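Local coordinates for protein BIM1 (Saccharomyces cerevisiae, PDB 2QJX) that binds microtubules at their plus ends, and is represented here by its calponin-homology domain, at residues L50-V55 with A122-R127; C33-A38 with Y63-N68; M43-G48 with K107-H112. One frame throughout, in Å; residues are numbered along the deposited sequence.

Contact 1 of 3, residues L50-V55 with A122-R127; sequences LPMNRV and ARRKYR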
# COMPACT_ATOMS: atom_id res chain seq x y z
N LEU A 50 -3.59 3.26 10.64
CA LEU A 50 -4.13 3.83 9.40
C LEU A 50 -5.65 3.81 9.47
O LEU A 50 -6.25 2.91 10.04
CB LEU A 50 -3.67 3.00 8.20
CG LEU A 50 -2.27 3.16 7.62
CD1 LEU A 50 -2.21 4.45 6.83
CD2 LEU A 50 -1.22 3.13 8.73
N PRO A 51 -6.30 4.84 8.89
CA PRO A 51 -7.76 4.93 8.87
C PRO A 51 -8.29 4.03 7.75
O PRO A 51 -8.78 4.50 6.73
CB PRO A 51 -8.00 6.41 8.60
CG PRO A 51 -6.85 6.77 7.72
CD PRO A 51 -5.69 6.08 8.40
N MSE A 52 -8.16 2.73 7.96
CA MSE A 52 -8.57 1.75 6.97
C MSE A 52 -9.99 1.90 6.45
O MSE A 52 -10.23 1.69 5.26
CB MSE A 52 -8.35 0.33 7.51
CG MSE A 52 -6.88 -0.04 7.68
SE MSE A 52 -5.82 0.08 6.03
CE MSE A 52 -6.70 -1.32 5.02
N ASN A 53 -10.93 2.28 7.31
CA ASN A 53 -12.32 2.44 6.88
C ASN A 53 -12.44 3.51 5.81
O ASN A 53 -13.38 3.51 5.02
CB ASN A 53 -13.23 2.84 8.04
CG ASN A 53 -13.29 1.80 9.13
OD1 ASN A 53 -12.98 0.63 8.93
ND2 ASN A 53 -13.73 2.22 10.31
N ARG A 54 -11.49 4.44 5.79
CA ARG A 54 -11.55 5.55 4.85
C ARG A 54 -10.69 5.36 3.60
O ARG A 54 -10.72 6.18 2.67
CB ARG A 54 -11.19 6.85 5.59
CG ARG A 54 -12.28 7.25 6.59
CD ARG A 54 -11.80 8.33 7.56
NE ARG A 54 -11.49 7.77 8.87
CZ ARG A 54 -10.59 8.27 9.71
NH1 ARG A 54 -9.90 9.35 9.37
NH2 ARG A 54 -10.37 7.69 10.88
N VAL A 55 -9.93 4.27 3.59
CA VAL A 55 -9.10 3.94 2.44
C VAL A 55 -10.06 3.31 1.43
O VAL A 55 -10.82 2.41 1.78
CB VAL A 55 -8.02 2.91 2.81
CG1 VAL A 55 -7.30 2.41 1.56
CG2 VAL A 55 -7.02 3.53 3.78
N ALA A 122 -9.85 -8.61 8.14
CA ALA A 122 -10.59 -7.95 9.22
C ALA A 122 -10.29 -6.45 9.26
O ALA A 122 -11.19 -5.64 9.51
CB ALA A 122 -10.24 -8.59 10.56
N ARG A 123 -9.04 -6.08 9.02
CA ARG A 123 -8.68 -4.66 9.04
C ARG A 123 -9.39 -3.87 7.95
O ARG A 123 -9.60 -2.67 8.10
CB ARG A 123 -7.16 -4.48 8.92
CG ARG A 123 -6.37 -4.97 10.14
CD ARG A 123 -6.68 -4.16 11.39
NE ARG A 123 -6.19 -2.78 11.29
CZ ARG A 123 -6.40 -1.83 12.19
NH1 ARG A 123 -7.10 -2.10 13.29
NH2 ARG A 123 -5.90 -0.62 12.01
N ARG A 124 -9.76 -4.55 6.85
CA ARG A 124 -10.46 -3.92 5.73
C ARG A 124 -11.97 -4.12 5.83
O ARG A 124 -12.70 -3.79 4.90
CB ARG A 124 -10.09 -4.55 4.38
CG ARG A 124 -8.66 -4.62 3.98
CD ARG A 124 -8.60 -4.87 2.47
NE ARG A 124 -8.83 -6.26 2.06
CZ ARG A 124 -7.87 -7.18 1.97
NH1 ARG A 124 -6.62 -6.85 2.26
NH2 ARG A 124 -8.15 -8.40 1.54
N LYS A 125 -12.44 -4.69 6.94
CA LYS A 125 -13.86 -5.00 7.11
C LYS A 125 -14.32 -5.90 5.97
O LYS A 125 -15.44 -5.79 5.45
CB LYS A 125 -14.69 -3.72 7.20
CG LYS A 125 -14.35 -2.91 8.45
CD LYS A 125 -15.52 -2.10 8.99
CE LYS A 125 -15.91 -0.96 8.07
NZ LYS A 125 -16.85 -0.04 8.78
N TYR A 126 -13.43 -6.82 5.61
CA TYR A 126 -13.66 -7.81 4.57
C TYR A 126 -13.93 -7.31 3.17
O TYR A 126 -14.69 -7.93 2.41
CB TYR A 126 -14.74 -8.79 5.03
CG TYR A 126 -14.35 -9.42 6.35
CD1 TYR A 126 -14.67 -8.79 7.55
CD2 TYR A 126 -13.57 -10.57 6.39
CE1 TYR A 126 -14.21 -9.29 8.77
CE2 TYR A 126 -13.09 -11.07 7.60
CZ TYR A 126 -13.42 -10.42 8.78
OH TYR A 126 -12.94 -10.89 9.98
N ARG A 127 -13.31 -6.19 2.83
CA ARG A 127 -13.42 -5.61 1.49
C ARG A 127 -12.20 -6.18 0.75
O ARG A 127 -11.77 -5.59 -0.25
CB ARG A 127 -13.32 -4.08 1.55
CG ARG A 127 -14.54 -3.36 2.12
CD ARG A 127 -14.27 -1.85 2.22
NE ARG A 127 -13.32 -1.55 3.29
CZ ARG A 127 -12.57 -0.45 3.36
NH1 ARG A 127 -12.65 0.48 2.41
NH2 ARG A 127 -11.76 -0.26 4.39
OXT ARG A 127 -11.70 -7.24 1.20
O HOH W 1 -11.83 -1.08 7.20

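Contact 2 of 3, residues C33-A38 with Y63-N68; sequences CGTGAA and YEFQTN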
# COMPACT_ATOMS: atom_id res chain seq x y z
N CYS A 33 -1.23 -1.47 -8.20
CA CYS A 33 -0.86 -0.83 -6.94
C CYS A 33 -0.95 0.68 -7.05
O CYS A 33 -0.84 1.39 -6.05
CB CYS A 33 0.55 -1.23 -6.53
SG CYS A 33 0.71 -2.96 -6.07
N GLY A 34 -1.16 1.17 -8.26
CA GLY A 34 -1.24 2.60 -8.46
C GLY A 34 -2.40 3.27 -7.73
O GLY A 34 -2.37 4.49 -7.54
N THR A 35 -3.41 2.50 -7.32
CA THR A 35 -4.57 3.07 -6.63
C THR A 35 -4.22 3.53 -5.22
O THR A 35 -4.99 4.25 -4.60
CB THR A 35 -5.75 2.08 -6.54
OG1 THR A 35 -5.46 1.06 -5.57
CG2 THR A 35 -6.02 1.44 -7.89
N GLY A 36 -3.07 3.07 -4.73
CA GLY A 36 -2.63 3.45 -3.40
C GLY A 36 -3.22 2.69 -2.22
O GLY A 36 -2.73 2.83 -1.10
N ALA A 37 -4.26 1.90 -2.47
CA ALA A 37 -4.91 1.15 -1.40
C ALA A 37 -3.97 0.13 -0.73
O ALA A 37 -3.86 0.08 0.50
CB ALA A 37 -6.15 0.45 -1.95
N ALA A 38 -3.30 -0.69 -1.54
CA ALA A 38 -2.38 -1.69 -1.01
C ALA A 38 -1.25 -1.04 -0.22
O ALA A 38 -0.84 -1.54 0.83
CB ALA A 38 -1.82 -2.55 -2.14
N TYR A 63 -10.04 10.14 -8.41
CA TYR A 63 -10.22 11.04 -7.28
C TYR A 63 -10.18 10.24 -5.98
O TYR A 63 -9.83 10.78 -4.93
CB TYR A 63 -11.52 11.84 -7.42
CG TYR A 63 -12.77 11.17 -6.90
CD1 TYR A 63 -13.09 11.19 -5.55
CD2 TYR A 63 -13.64 10.52 -7.78
CE1 TYR A 63 -14.26 10.61 -5.07
CE2 TYR A 63 -14.81 9.93 -7.31
CZ TYR A 63 -15.11 9.98 -5.96
OH TYR A 63 -16.27 9.40 -5.50
N GLU A 64 -10.54 8.96 -6.06
CA GLU A 64 -10.52 8.09 -4.89
C GLU A 64 -9.08 7.67 -4.59
O GLU A 64 -8.71 7.53 -3.43
CB GLU A 64 -11.40 6.85 -5.13
CG GLU A 64 -12.89 7.18 -5.26
CD GLU A 64 -13.74 5.96 -5.51
OE1 GLU A 64 -13.48 5.24 -6.50
OE2 GLU A 64 -14.68 5.72 -4.73
N PHE A 65 -8.27 7.48 -5.64
CA PHE A 65 -6.87 7.11 -5.44
C PHE A 65 -6.19 8.25 -4.69
O PHE A 65 -5.31 8.03 -3.84
CB PHE A 65 -6.11 6.92 -6.76
CG PHE A 65 -6.75 5.96 -7.72
CD1 PHE A 65 -7.74 5.07 -7.31
CD2 PHE A 65 -6.33 5.93 -9.05
CE1 PHE A 65 -8.31 4.17 -8.22
CE2 PHE A 65 -6.89 5.03 -9.96
CZ PHE A 65 -7.88 4.15 -9.54
N GLN A 66 -6.58 9.47 -5.04
CA GLN A 66 -6.00 10.67 -4.43
C GLN A 66 -6.16 10.64 -2.91
O GLN A 66 -5.25 11.03 -2.18
CB GLN A 66 -6.66 11.93 -4.99
CG GLN A 66 -5.79 13.17 -4.86
CD GLN A 66 -4.61 13.16 -5.83
OE1 GLN A 66 -4.80 13.09 -7.05
NE2 GLN A 66 -3.40 13.24 -5.30
N THR A 67 -7.32 10.17 -2.45
CA THR A 67 -7.61 10.07 -1.03
C THR A 67 -6.69 9.05 -0.38
O THR A 67 -6.20 9.25 0.73
CB THR A 67 -9.08 9.65 -0.79
OG1 THR A 67 -9.95 10.74 -1.10
CG2 THR A 67 -9.30 9.23 0.66
N ASN A 68 -6.46 7.94 -1.08
CA ASN A 68 -5.58 6.91 -0.55
C ASN A 68 -4.18 7.46 -0.37
O ASN A 68 -3.52 7.22 0.64
CB ASN A 68 -5.55 5.69 -1.47
CG ASN A 68 -6.89 5.00 -1.55
OD1 ASN A 68 -7.74 5.17 -0.68
ND2 ASN A 68 -7.09 4.21 -2.60

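Contact 3 of 3, residues M43-G48 with K107-H112; sequences MDSIYG and KHWIRH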
# COMPACT_ATOMS: atom_id res chain seq x y z
N MSE A 43 1.38 -0.30 5.13
CA MSE A 43 1.77 0.54 6.25
C MSE A 43 0.91 0.22 7.48
O MSE A 43 1.39 0.32 8.62
CB MSE A 43 1.62 2.02 5.88
CG MSE A 43 2.61 2.48 4.80
SE MSE A 43 4.48 2.28 5.28
CE MSE A 43 4.76 3.99 6.15
N ASP A 44 -0.34 -0.18 7.27
CA ASP A 44 -1.19 -0.54 8.41
C ASP A 44 -0.66 -1.81 9.08
O ASP A 44 -0.69 -1.92 10.30
CB ASP A 44 -2.65 -0.75 7.98
CG ASP A 44 -3.60 -0.90 9.17
OD1 ASP A 44 -3.62 0.02 10.01
OD2 ASP A 44 -4.33 -1.92 9.26
N SER A 45 -0.18 -2.76 8.29
CA SER A 45 0.34 -4.00 8.88
C SER A 45 1.53 -3.71 9.79
O SER A 45 1.78 -4.42 10.77
CB SER A 45 0.75 -4.99 7.78
OG SER A 45 1.89 -4.54 7.07
N ILE A 46 2.27 -2.65 9.47
CA ILE A 46 3.44 -2.26 10.26
C ILE A 46 3.12 -1.35 11.45
O ILE A 46 3.61 -1.57 12.56
CB ILE A 46 4.49 -1.53 9.39
CG1 ILE A 46 4.91 -2.40 8.21
CG2 ILE A 46 5.70 -1.17 10.26
CD1 ILE A 46 5.81 -1.69 7.21
N TYR A 47 2.31 -0.32 11.21
CA TYR A 47 1.98 0.63 12.27
C TYR A 47 0.61 0.46 12.91
O TYR A 47 0.42 0.85 14.06
CB TYR A 47 2.13 2.06 11.73
CG TYR A 47 3.52 2.33 11.23
CD1 TYR A 47 3.86 2.11 9.89
CD2 TYR A 47 4.53 2.76 12.10
CE1 TYR A 47 5.16 2.30 9.44
CE2 TYR A 47 5.83 2.95 11.66
CZ TYR A 47 6.14 2.72 10.33
OH TYR A 47 7.43 2.88 9.89
N GLY A 48 -0.32 -0.10 12.17
CA GLY A 48 -1.66 -0.34 12.68
C GLY A 48 -2.49 0.85 13.10
O GLY A 48 -3.42 0.69 13.88
N LYS A 107 10.86 -3.60 1.68
CA LYS A 107 12.06 -3.48 2.52
C LYS A 107 11.70 -2.85 3.85
O LYS A 107 12.21 -3.26 4.90
CB LYS A 107 13.12 -2.65 1.80
CG LYS A 107 13.85 -3.39 0.67
CD LYS A 107 12.86 -4.17 -0.17
CE LYS A 107 13.41 -4.58 -1.53
NZ LYS A 107 12.32 -5.19 -2.35
N HIS A 108 10.83 -1.85 3.80
CA HIS A 108 10.39 -1.16 5.01
C HIS A 108 9.65 -2.16 5.91
O HIS A 108 9.85 -2.19 7.13
CB HIS A 108 9.47 -0.00 4.65
CG HIS A 108 9.23 0.95 5.78
ND1 HIS A 108 10.23 1.75 6.30
CD2 HIS A 108 8.12 1.22 6.51
CE1 HIS A 108 9.74 2.48 7.29
NE2 HIS A 108 8.46 2.18 7.43
N TRP A 109 8.79 -2.97 5.29
CA TRP A 109 8.02 -3.99 6.01
C TRP A 109 8.97 -5.00 6.67
O TRP A 109 8.83 -5.33 7.84
CB TRP A 109 7.09 -4.71 5.03
CG TRP A 109 6.23 -5.76 5.66
CD1 TRP A 109 5.05 -5.56 6.31
CD2 TRP A 109 6.48 -7.17 5.71
NE1 TRP A 109 4.55 -6.76 6.76
CE2 TRP A 109 5.41 -7.76 6.41
CE3 TRP A 109 7.51 -7.99 5.23
CZ2 TRP A 109 5.33 -9.14 6.64
CZ3 TRP A 109 7.44 -9.36 5.46
CH2 TRP A 109 6.35 -9.92 6.15
N ILE A 110 9.93 -5.49 5.90
CA ILE A 110 10.89 -6.46 6.43
C ILE A 110 11.60 -5.91 7.66
O ILE A 110 11.74 -6.60 8.67
CB ILE A 110 11.96 -6.81 5.37
CG1 ILE A 110 11.32 -7.68 4.28
CG2 ILE A 110 13.13 -7.53 6.02
CD1 ILE A 110 12.24 -8.00 3.13
N ARG A 111 12.03 -4.66 7.57
CA ARG A 111 12.75 -4.02 8.67
C ARG A 111 11.91 -3.60 9.87
O ARG A 111 12.40 -3.61 11.00
CB ARG A 111 13.52 -2.81 8.15
CG ARG A 111 14.31 -2.06 9.21
CD ARG A 111 15.15 -0.95 8.60
NE ARG A 111 15.92 -0.23 9.61
CZ ARG A 111 16.75 0.77 9.34
NH1 ARG A 111 16.92 1.18 8.09
NH2 ARG A 111 17.41 1.37 10.32
N HIS A 112 10.64 -3.25 9.66
CA HIS A 112 9.83 -2.78 10.77
C HIS A 112 8.63 -3.60 11.25
O HIS A 112 8.11 -3.34 12.33
CB HIS A 112 9.38 -1.34 10.51
CG HIS A 112 10.51 -0.37 10.38
ND1 HIS A 112 11.19 -0.17 9.20
CD2 HIS A 112 11.10 0.44 11.29
CE1 HIS A 112 12.15 0.72 9.38
NE2 HIS A 112 12.11 1.11 10.65
O HOH W 2 4.96 -3.78 13.45

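Contact 1 of 3, residues L50-V55 with A122-R127
Arg127, the C-terminal residue, turns the edge of its guanidinium to two carbonyls of the loop around the 3-10 turn 52-54, a clear case of one flat cation satisfying several backbone acceptors. NH2 gives a 2.6 Å bond to Met52 O, which lies in the guanidinium plane, although the donor stands well above the plane of the carbonyl. The opposite face of that carbonyl receives Val55 N, the turn's own backbone bond. NH1 donates to Val55 O at 2.7 Å, meeting it almost head on, with a C=O...N angle of 175°. A bend at chi3 (-71°) turns NE toward Arg124 O, 2.8 Å away, so three carbonyls fix the rotation of the group. A water accepts from Arg127 NH2 and donates to both Asn53 OD1 and Arg123 O, sewing the two segments together once more. The terminal carboxylate is also paired: OXT meets Arg124 NE in a 3.2 Å salt bridge, within the plane of that guanidinium, and the other oxygen accepts from Asn58 ND2. Arg124 NH1 goes on to Gln41 OE1 and Leu23 O. Beyond the polar bonds, CB of Met52, a selenomethionine, lies 3.3 Å from Arg123 O, and its CE reaches Arg124 CG. Lys125, with positive phi, completes the Schellman motif that ends helix 120-123. Behind the contact Met52 rests on Gln41 and Asp44 of helix 37-47, Val55 lies against Cys40 of the same helix and Asn68 of helix 62-78, and Leu50 packs on Ile71 and Cys75 of helix 62-78.

Contact 2 of 3, residues C33-A38 with Y63-N68
Thr35 lies over the ring of Phe65 where a short 3-10 turn, Gly36 as N-cap and the start of helix 37-47 meet helix 62-78, inside the all-helical calponin-homology fold. The Phe65 side chain shows how an aromatic can track a single residue along its length. Its CB sits 3.6 Å from Thr35 O, and its CG lies 3.8 Å from Thr35 CA. Farther out, CD1 comes to 3.7 Å from Thr35 CB, and CE1 and CZ both run under the methyl CG2. That methyl makes a CH-pi contact, 3.9 Å from the centroid and 26° off the ring normal, displaced toward the rim. Its position follows from the Thr35 torsion (chi1 73°), which puts OG1 between the backbone N and the carbonyl carbon and leaves CG2 beside the N. Thr35 O is held as well. Asn68 ND2 donates to it at 2.9 Å in a nearly straight bond (170° at the hydrogen), the oxygen lying in the amide plane but the donor above the carbonyl plane, and Phe65 CA adds a CA-H...O contact. The other end of the same amide is engaged too, with OD1 accepting from Lys56 N, so this buried side chain ties the turn to the loop before helix 62-78. Gly36 has positive phi, and Asn68 CB lies against its backbone, 3.9 Å from Gly36 C. Gly34 O, meanwhile, is bonded by Tyr69 OH. Just into helix 37-47, Ala37 CB lies 3.9 Å from Asn68 ND2.

Contact 3 of 3, residues M43-G48 with K107-H112
Ile46 and His112 have the nearest CA atoms, 6.4 Å apart, where the C-terminal ends of helices 37-47 and 95-112 pack side by side within the calponin-homology domain, their local axes 9.9 Å apart and nearly parallel at 14°. Ile46 divides its branches between two partners. Chi1 (-57°) sets CG1 beside the backbone N and CG2 anti to it; an extended chi2 (173°) then carries CD1 to 3.4 Å from Trp109 CA, while CG2 touches His112 CB at 3.7 Å. On one flank Ser45 OG stands at the edge of the Trp109 indole, 3.4 Å from CD1, and the same hydroxyl is bonded to Ile42 O within its own helix; Trp109 in turn meets Trp18 edge-to-face. On the other flank the Tyr47 and His108 side chains cross at about a right angle. Tyr47 OH and His108 NE2 form a 2.8 Å hydrogen bond at the edges of both rings. These rings have aromatic neighbours of their own: Tyr47 stacks with His79, and His108 with Trp104. The selenium of Met43, a selenomethionine, approaches His108 CD2 obliquely at 4.0 Å. His112 ND1 donates to a lone pair of His108 O at 3.2 Å, which holds the His112 imidazole with ND1 over one face of the His108 ring, toward its rim. Either Tyr47 or His108 could be the donor: a neutral imidazole could accept at NE2 or donate from it, whereas a protonated one would be expected to donate. The pair could therefore persist through a change in the charge of His108.

From the N terminus, residues 33-38 come first and wait for 63-68, so contact 2 closes the shortest loop, bringing the start of helix 37-47 to the beginning of helix 62-78. Before it closes, residues 43-48 and then 50-55 have opened the two longer loops. Contact 3 closes next, joining the C-terminal ends of helices 37-47 and 95-112, and contact 1 closes last, tying the loop between helices 37-47 and 62-78 to the C-terminal tail after helix 120-123. Every pair of contacts crosses; none nests. Contacts 2 and 3 share helix 37-47 but do not touch. Contact 1 touches both: Val55 packs against Ala37, and Arg123 forms a salt bridge with Asp44.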